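Local structure of Myo-inositol 2-dehydrogenase (Lactobacillus plantarum WCFS1, 3CEA) at residues M66-N71 against T88-N93; Q200-A205 against L326-A331. The protein probably catalyses the NAD-dependent oxidation of myo-inositol at carbon 2, and binds NAD on a Rossmann-fold domain. All coordinates share one frame; numbering follows the deposited sequence.

Interaction 1 comes first along the chain and is complete before interaction 2 begins. It lies in the NAD-binding Rossmann domain, where helices 63-67 and 84-93 pack beside each other on the parallel sheet. Interaction 2 sets strand 202-210 of the mixed sheet in the C-terminal domain against helix 319-338. The two centres are 33 Å apart, and their nearest atoms are about 12 Å apart, so they do not touch. Helix 108-119 bridges the gap. T88, I89 and M92 touch it from interaction 1, and L326, K327 and K330 touch it from interaction 2. The late helix 319-338 thus joins the sheet of one domain to a helix of the other.

Interaction 1. Residues M66-N71 against T88-N93; sequences MIDTEN and TIYAMN
Y90 gives its hydroxyl hydrogen to D68. The bond from Y90 OH to D68 OD2 is short, at 2.6 Å. OD2 accepts with its syn lone pair, on the side of OD1. OD2 lies at the ring edge, near the ring plane, but the carboxylate is turned 55° from the ring. D68 OD1 is therefore lifted out of the ring plane, 3.7 Å from Y90 CE2. The two side chains cross at about a right angle.

The tyrosine reaches this far because CG stands anti to the backbone N, chi1 -159°. This carries the ring from helix 84-93 across to D68, beside helix 63-67. I67 uses the same ring edge lower down. Its CD1 methyl lies 3.9 Å from Y90 CD2, near the ring plane and not over a face. The same methyl is 4.1 Å from A91 CB, so it sits between two residues one step apart on the helix. The backbones are closest here too, with the CA atoms of I67 and A91 6.9 Å apart.

Beneath the pair, I67 and A91 both rest on I75 of strand 74-77. The two helices are therefore neighbours on one side of the Rossmann sheet. The carbonyl M66 O accepts from both T69 N and E70 N, which holds the 66-70 backbone in a turn.

A phenylalanine in place of Y90 has no hydroxyl, so D68 would probably lose this donor and its carboxylate would be freer to turn.

The contact is thus two-layered: apolar and buried at I67 and A91, charged and exposed at D68. The phenol donor should help to stabilise the negative charge of D68 at the surface.

Interaction 2. Residues Q200-A205 against L326-A331; sequences QDPVQA and LKIAKA
P202 packs on I328 directly after D201, whose carboxylate forms a salt bridge with R195. The proline ring crosses the isoleucine side chain at about a right angle. Its CD atom is 3.5 Å from I328 CD1. Its CG atom meets both branches: I328 CD1 is 3.7 Å away and I328 CG2 3.8 Å away. I328 can present both because CG1 lies beside the backbone N, chi1 -59°, while CG2 lies beside the carbonyl carbon. The ring corner therefore fits against the fork of the isoleucine. Both residues are buried, and the contact is purely apolar.

V203 and Q204 together lie opposite the single residue K231 of strand 225-232, forming a classic beta bulge. The strand belongs to the mixed sheet of the GFO/IDH/MocA C-terminal domain, and helix 319-338 lies against one face of that sheet. The CB of Q204 points away from the helix. Its amide is bonded at both ends, with NE2 to D343 OD1 and OE1, at the subunit interface, to the hydroxyl of Y206 of a second subunit.

A205 turns back toward the helix, where it approaches A331. The CA atoms are 6.7 Å apart, the closer of the two backbone approaches. The small side chains allow this. A205 CB comes within 4.4 Å of the backbone atom A331 O, a loose contact with no hydrogen bond across it. One turn further along the helix, S335 OG makes a weak hydrogen bond with A205 O.

Interaction 1. Residues M66-N71 against T88-N93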
HETATM    1  N   MSE A  66     -14.656  48.833   5.639  1.00 45.37           N
HETATM    2  CA  MSE A  66     -15.519  47.885   4.937  1.00 44.11           C
HETATM    3  C   MSE A  66     -16.774  47.545   5.741  1.00 44.31           C
HETATM    4  O   MSE A  66     -17.881  47.552   5.201  1.00 44.34           O
HETATM    5  CB  MSE A  66     -14.749  46.610   4.587  1.00 43.99           C
HETATM    6  CG  MSE A  66     -15.523  45.640   3.701  1.00 43.39           C
HETATM    7 SE   MSE A  66     -14.485  44.084   3.169  0.75 42.10          SE
HETATM    8  CE  MSE A  66     -14.294  43.247   4.904  1.00 43.12           C
ATOM      9  N   ILE A  67     -16.590  47.262   7.028  1.00 44.34           N
ATOM     10  CA  ILE A  67     -17.688  46.888   7.923  1.00 44.43           C
ATOM     11  C   ILE A  67     -18.690  48.036   8.119  1.00 44.75           C
ATOM     12  O   ILE A  67     -19.892  47.800   8.272  1.00 44.66           O
ATOM     13  CB  ILE A  67     -17.149  46.355   9.286  1.00 44.32           C
ATOM     14  CG1 ILE A  67     -16.407  45.028   9.076  1.00 44.25           C
ATOM     15  CG2 ILE A  67     -18.282  46.172  10.301  1.00 44.26           C
ATOM     16  CD1 ILE A  67     -15.525  44.593  10.239  1.00 44.22           C
ATOM     17  N   ASP A  68     -18.191  49.270   8.086  1.00 45.21           N
ATOM     18  CA  ASP A  68     -19.021  50.457   8.296  1.00 45.67           C
ATOM     19  C   ASP A  68     -19.636  51.023   7.010  1.00 45.96           C
ATOM     20  O   ASP A  68     -20.394  51.997   7.060  1.00 46.04           O
ATOM     21  CB  ASP A  68     -18.222  51.547   9.019  1.00 45.70           C
ATOM     22  CG  ASP A  68     -17.766  51.123  10.409  1.00 46.22           C
ATOM     23  OD1 ASP A  68     -18.439  50.278  11.044  1.00 46.23           O
ATOM     24  OD2 ASP A  68     -16.727  51.646  10.868  1.00 46.25           O
ATOM     25  N   THR A  69     -19.317  50.414   5.869  1.00 46.26           N
ATOM     26  CA  THR A  69     -19.795  50.910   4.574  1.00 46.69           C
ATOM     27  C   THR A  69     -20.639  49.883   3.821  1.00 46.80           C
ATOM     28  O   THR A  69     -21.612  50.242   3.159  1.00 46.86           O
ATOM     29  CB  THR A  69     -18.627  51.374   3.666  1.00 46.72           C
ATOM     30  OG1 THR A  69     -17.702  52.159   4.428  1.00 47.49           O
ATOM     31  CG2 THR A  69     -19.138  52.206   2.495  1.00 47.39           C
ATOM     32  N   GLU A  70     -20.262  48.611   3.920  1.00 47.02           N
ATOM     33  CA  GLU A  70     -20.921  47.558   3.152  1.00 47.14           C
ATOM     34  C   GLU A  70     -22.181  47.031   3.834  1.00 47.23           C
ATOM     35  O   GLU A  70     -22.247  46.928   5.063  1.00 46.79           O
ATOM     36  CB  GLU A  70     -19.955  46.404   2.870  1.00 47.20           C
ATOM     37  CG  GLU A  70     -18.747  46.777   2.013  1.00 47.52           C
ATOM     38  CD  GLU A  70     -19.096  47.050   0.556  1.00 47.98           C
ATOM     39  OE1 GLU A  70     -19.875  46.276  -0.041  1.00 47.32           O
ATOM     40  OE2 GLU A  70     -18.575  48.040   0.006  1.00 48.07           O
ATOM     41  N   ASN A  71     -23.178  46.706   3.017  1.00 47.60           N
ATOM     42  CA  ASN A  71     -24.382  46.035   3.485  1.00 48.01           C
ATOM     43  C   ASN A  71     -24.161  44.524   3.470  1.00 47.92           C
ATOM     44  O   ASN A  71     -24.302  43.878   2.428  1.00 47.83           O
ATOM     45  CB  ASN A  71     -25.585  46.422   2.616  1.00 48.27           C
ATOM     46  CG  ASN A  71     -26.910  45.932   3.186  1.00 49.45           C
ATOM     47  OD1 ASN A  71     -27.001  45.539   4.352  1.00 50.84           O
ATOM     48  ND2 ASN A  71     -27.951  45.963   2.360  1.00 49.96           N
ATOM     49  N   THR A  88     -13.007  40.297  15.147  1.00 43.93           N
ATOM     50  CA  THR A  88     -14.215  39.612  15.601  1.00 43.76           C
ATOM     51  C   THR A  88     -15.078  40.535  16.460  1.00 43.64           C
ATOM     52  O   THR A  88     -16.276  40.662  16.216  1.00 43.64           O
ATOM     53  CB  THR A  88     -13.883  38.308  16.359  1.00 43.81           C
ATOM     54  OG1 THR A  88     -13.105  37.456  15.512  1.00 43.28           O
ATOM     55  CG2 THR A  88     -15.153  37.569  16.766  1.00 44.10           C
ATOM     56  N   ILE A  89     -14.461  41.191  17.441  1.00 43.75           N
ATOM     57  CA  ILE A  89     -15.167  42.128  18.322  1.00 43.56           C
ATOM     58  C   ILE A  89     -15.859  43.241  17.523  1.00 43.81           C
ATOM     59  O   ILE A  89     -17.047  43.507  17.724  1.00 44.26           O
ATOM     60  CB  ILE A  89     -14.227  42.720  19.413  1.00 43.49           C
ATOM     61  CG1 ILE A  89     -13.810  41.630  20.410  1.00 42.52           C
ATOM     62  CG2 ILE A  89     -14.902  43.878  20.156  1.00 42.83           C
ATOM     63  CD1 ILE A  89     -12.558  41.954  21.214  1.00 40.59           C
ATOM     64  N   TYR A  90     -15.123  43.865  16.605  1.00 43.68           N
ATOM     65  CA  TYR A  90     -15.667  44.954  15.792  1.00 43.55           C
ATOM     66  C   TYR A  90     -16.850  44.503  14.930  1.00 43.38           C
ATOM     67  O   TYR A  90     -17.857  45.205  14.836  1.00 43.18           O
ATOM     68  CB  TYR A  90     -14.573  45.578  14.920  1.00 43.52           C
ATOM     69  CG  TYR A  90     -14.895  46.981  14.455  1.00 43.31           C
ATOM     70  CD1 TYR A  90     -14.710  48.074  15.302  1.00 43.18           C
ATOM     71  CD2 TYR A  90     -15.384  47.217  13.170  1.00 43.64           C
ATOM     72  CE1 TYR A  90     -15.006  49.369  14.883  1.00 43.97           C
ATOM     73  CE2 TYR A  90     -15.683  48.510  12.738  1.00 43.52           C
ATOM     74  CZ  TYR A  90     -15.491  49.580  13.601  1.00 43.61           C
ATOM     75  OH  TYR A  90     -15.781  50.858  13.188  1.00 42.84           O
ATOM     76  N   ALA A  91     -16.719  43.325  14.322  1.00 43.47           N
ATOM     77  CA  ALA A  91     -17.753  42.757  13.456  1.00 43.50           C
ATOM     78  C   ALA A  91     -18.975  42.270  14.236  1.00 43.65           C
ATOM     79  O   ALA A  91     -20.105  42.446  13.781  1.00 43.64           O
ATOM     80  CB  ALA A  91     -17.176  41.633  12.600  1.00 43.36           C
HETATM   81  N   MSE A  92     -18.741  41.656  15.397  1.00 43.84           N
HETATM   82  CA  MSE A  92     -19.825  41.235  16.294  1.00 44.09           C
HETATM   83  C   MSE A  92     -20.651  42.440  16.757  1.00 44.06           C
HETATM   84  O   MSE A  92     -21.882  42.384  16.776  1.00 44.06           O
HETATM   85  CB  MSE A  92     -19.280  40.483  17.516  1.00 44.13           C
HETATM   86  CG  MSE A  92     -18.654  39.114  17.237  1.00 45.21           C
HETATM   87 SE   MSE A  92     -19.890  37.678  16.750  0.75 48.16          SE
HETATM   88  CE  MSE A  92     -21.123  37.803  18.175  1.00 46.73           C
ATOM     89  N   ASN A  93     -19.963  43.524  17.119  1.00 43.92           N
ATOM     90  CA  ASN A  93     -20.608  44.760  17.568  1.00 43.98           C
ATOM     91  C   ASN A  93     -21.419  45.462  16.482  1.00 44.24           C
ATOM     92  O   ASN A  93     -22.322  46.246  16.782  1.00 44.37           O
ATOM     93  CB  ASN A  93     -19.572  45.730  18.146  1.00 43.87           C
ATOM     94  CG  ASN A  93     -19.108  45.338  19.535  1.00 43.48           C
ATOM     95  OD1 ASN A  93     -19.859  44.749  20.314  1.00 44.21           O
ATOM     96  ND2 ASN A  93     -17.866  45.675  19.858  1.00 42.71           N
TER

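Interaction 2. Residues Q200-A205 against L326-A331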
ATOM      1  N   GLN A 200     -11.973  13.584  26.429  1.00 46.27           N
ATOM      2  CA  GLN A 200     -11.088  13.890  27.549  1.00 47.01           C
ATOM      3  C   GLN A 200     -10.274  15.161  27.280  1.00 46.71           C
ATOM      4  O   GLN A 200     -10.183  15.627  26.138  1.00 46.66           O
ATOM      5  CB  GLN A 200     -10.139  12.711  27.807  1.00 47.10           C
ATOM      6  CG  GLN A 200     -10.832  11.388  28.138  1.00 47.73           C
ATOM      7  CD  GLN A 200      -9.884  10.187  28.169  1.00 48.10           C
ATOM      8  OE1 GLN A 200      -8.694  10.309  28.482  1.00 48.10           O
ATOM      9  NE2 GLN A 200     -10.424   9.008  27.868  1.00 51.07           N
ATOM     10  N   ASP A 201      -9.691  15.714  28.341  1.00 46.50           N
ATOM     11  CA  ASP A 201      -8.782  16.853  28.244  1.00 46.35           C
ATOM     12  C   ASP A 201      -7.377  16.446  28.696  1.00 45.89           C
ATOM     13  O   ASP A 201      -7.237  15.585  29.563  1.00 45.85           O
ATOM     14  CB  ASP A 201      -9.282  18.016  29.109  1.00 46.65           C
ATOM     15  CG  ASP A 201     -10.459  18.762  28.487  1.00 48.64           C
ATOM     16  OD1 ASP A 201     -10.657  18.679  27.253  1.00 49.92           O
ATOM     17  OD2 ASP A 201     -11.184  19.448  29.243  1.00 49.11           O
ATOM     18  N   PRO A 202      -6.329  17.053  28.103  1.00 45.56           N
ATOM     19  CA  PRO A 202      -4.962  16.832  28.576  1.00 45.17           C
ATOM     20  C   PRO A 202      -4.725  17.477  29.939  1.00 44.93           C
ATOM     21  O   PRO A 202      -5.189  18.594  30.186  1.00 45.27           O
ATOM     22  CB  PRO A 202      -4.096  17.529  27.518  1.00 45.07           C
ATOM     23  CG  PRO A 202      -4.996  17.787  26.367  1.00 45.82           C
ATOM     24  CD  PRO A 202      -6.358  17.952  26.939  1.00 45.65           C
ATOM     25  N   VAL A 203      -4.008  16.773  30.810  1.00 44.16           N
ATOM     26  CA  VAL A 203      -3.667  17.298  32.134  1.00 43.22           C
ATOM     27  C   VAL A 203      -2.177  17.630  32.272  1.00 42.57           C
ATOM     28  O   VAL A 203      -1.776  18.325  33.206  1.00 42.73           O
ATOM     29  CB  VAL A 203      -4.117  16.344  33.273  1.00 43.19           C
ATOM     30  CG1 VAL A 203      -5.633  16.188  33.268  1.00 43.14           C
ATOM     31  CG2 VAL A 203      -3.427  14.985  33.164  1.00 42.84           C
ATOM     32  N   GLN A 204      -1.372  17.140  31.332  1.00 41.76           N
ATOM     33  CA  GLN A 204       0.081  17.297  31.382  1.00 41.01           C
ATOM     34  C   GLN A 204       0.680  17.273  29.982  1.00 40.55           C
ATOM     35  O   GLN A 204       0.245  16.502  29.129  1.00 40.20           O
ATOM     36  CB  GLN A 204       0.700  16.188  32.236  1.00 41.03           C
ATOM     37  CG  GLN A 204       2.121  16.459  32.708  1.00 40.75           C
ATOM     38  CD  GLN A 204       2.621  15.391  33.658  1.00 40.83           C
ATOM     39  OE1 GLN A 204       2.893  14.258  33.258  1.00 39.93           O
ATOM     40  NE2 GLN A 204       2.748  15.750  34.927  1.00 40.75           N
ATOM     41  N   ALA A 205       1.688  18.114  29.762  1.00 40.52           N
ATOM     42  CA  ALA A 205       2.330  18.229  28.457  1.00 40.18           C
ATOM     43  C   ALA A 205       3.850  18.266  28.550  1.00 39.97           C
ATOM     44  O   ALA A 205       4.425  18.946  29.408  1.00 39.46           O
ATOM     45  CB  ALA A 205       1.821  19.460  27.719  1.00 40.29           C
ATOM     46  N   LEU A 326      -6.264  26.156  22.100  1.00 45.98           N
ATOM     47  CA  LEU A 326      -5.226  27.180  22.118  1.00 45.86           C
ATOM     48  C   LEU A 326      -4.402  27.119  23.407  1.00 45.90           C
ATOM     49  O   LEU A 326      -3.188  27.335  23.382  1.00 45.94           O
ATOM     50  CB  LEU A 326      -5.858  28.565  21.944  1.00 45.87           C
ATOM     51  CG  LEU A 326      -4.964  29.800  21.817  1.00 45.89           C
ATOM     52  CD1 LEU A 326      -4.137  29.746  20.542  1.00 45.57           C
ATOM     53  CD2 LEU A 326      -5.811  31.066  21.864  1.00 45.89           C
ATOM     54  N   LYS A 327      -5.069  26.820  24.522  1.00 45.80           N
ATOM     55  CA  LYS A 327      -4.410  26.709  25.824  1.00 45.78           C
ATOM     56  C   LYS A 327      -3.462  25.514  25.885  1.00 45.64           C
ATOM     57  O   LYS A 327      -2.336  25.635  26.376  1.00 45.77           O
ATOM     58  CB  LYS A 327      -5.437  26.626  26.958  1.00 45.66           C
ATOM     59  CG  LYS A 327      -6.105  27.946  27.294  1.00 46.05           C
ATOM     60  CD  LYS A 327      -6.918  27.850  28.576  1.00 47.40           C
ATOM     61  CE  LYS A 327      -7.464  29.208  28.975  1.00 48.50           C
ATOM     62  NZ  LYS A 327      -8.067  29.190  30.335  1.00 50.62           N
ATOM     63  N   ILE A 328      -3.928  24.369  25.385  1.00 45.39           N
ATOM     64  CA  ILE A 328      -3.129  23.142  25.327  1.00 44.89           C
ATOM     65  C   ILE A 328      -1.918  23.321  24.401  1.00 44.89           C
ATOM     66  O   ILE A 328      -0.815  22.870  24.717  1.00 44.80           O
ATOM     67  CB  ILE A 328      -3.983  21.922  24.884  1.00 44.56           C
ATOM     68  CG1 ILE A 328      -5.145  21.700  25.861  1.00 43.78           C
ATOM     69  CG2 ILE A 328      -3.126  20.658  24.796  1.00 43.92           C
ATOM     70  CD1 ILE A 328      -6.378  21.056  25.237  1.00 41.26           C
ATOM     71  N   ALA A 329      -2.133  23.993  23.272  1.00 44.85           N
ATOM     72  CA  ALA A 329      -1.065  24.302  22.328  1.00 45.10           C
ATOM     73  C   ALA A 329       0.019  25.165  22.969  1.00 45.44           C
ATOM     74  O   ALA A 329       1.206  24.848  22.881  1.00 45.37           O
ATOM     75  CB  ALA A 329      -1.635  24.985  21.096  1.00 45.09           C
ATOM     76  N   LYS A 330      -0.399  26.246  23.626  1.00 45.92           N
ATOM     77  CA  LYS A 330       0.531  27.163  24.285  1.00 46.38           C
ATOM     78  C   LYS A 330       1.248  26.504  25.468  1.00 46.27           C
ATOM     79  O   LYS A 330       2.352  26.916  25.837  1.00 46.30           O
ATOM     80  CB  LYS A 330      -0.182  28.448  24.723  1.00 46.77           C
ATOM     81  CG  LYS A 330      -0.521  29.394  23.573  1.00 46.88           C
ATOM     82  CD  LYS A 330      -0.927  30.770  24.080  1.00 47.07           C
ATOM     83  N   ALA A 331       0.620  25.480  26.044  1.00 45.79           N
ATOM     84  CA  ALA A 331       1.227  24.697  27.118  1.00 45.35           C
ATOM     85  C   ALA A 331       2.360  23.814  26.595  1.00 44.95           C
ATOM     86  O   ALA A 331       3.344  23.587  27.294  1.00 45.03           O
ATOM     87  CB  ALA A 331       0.174  23.857  27.829  1.00 45.52           C
TER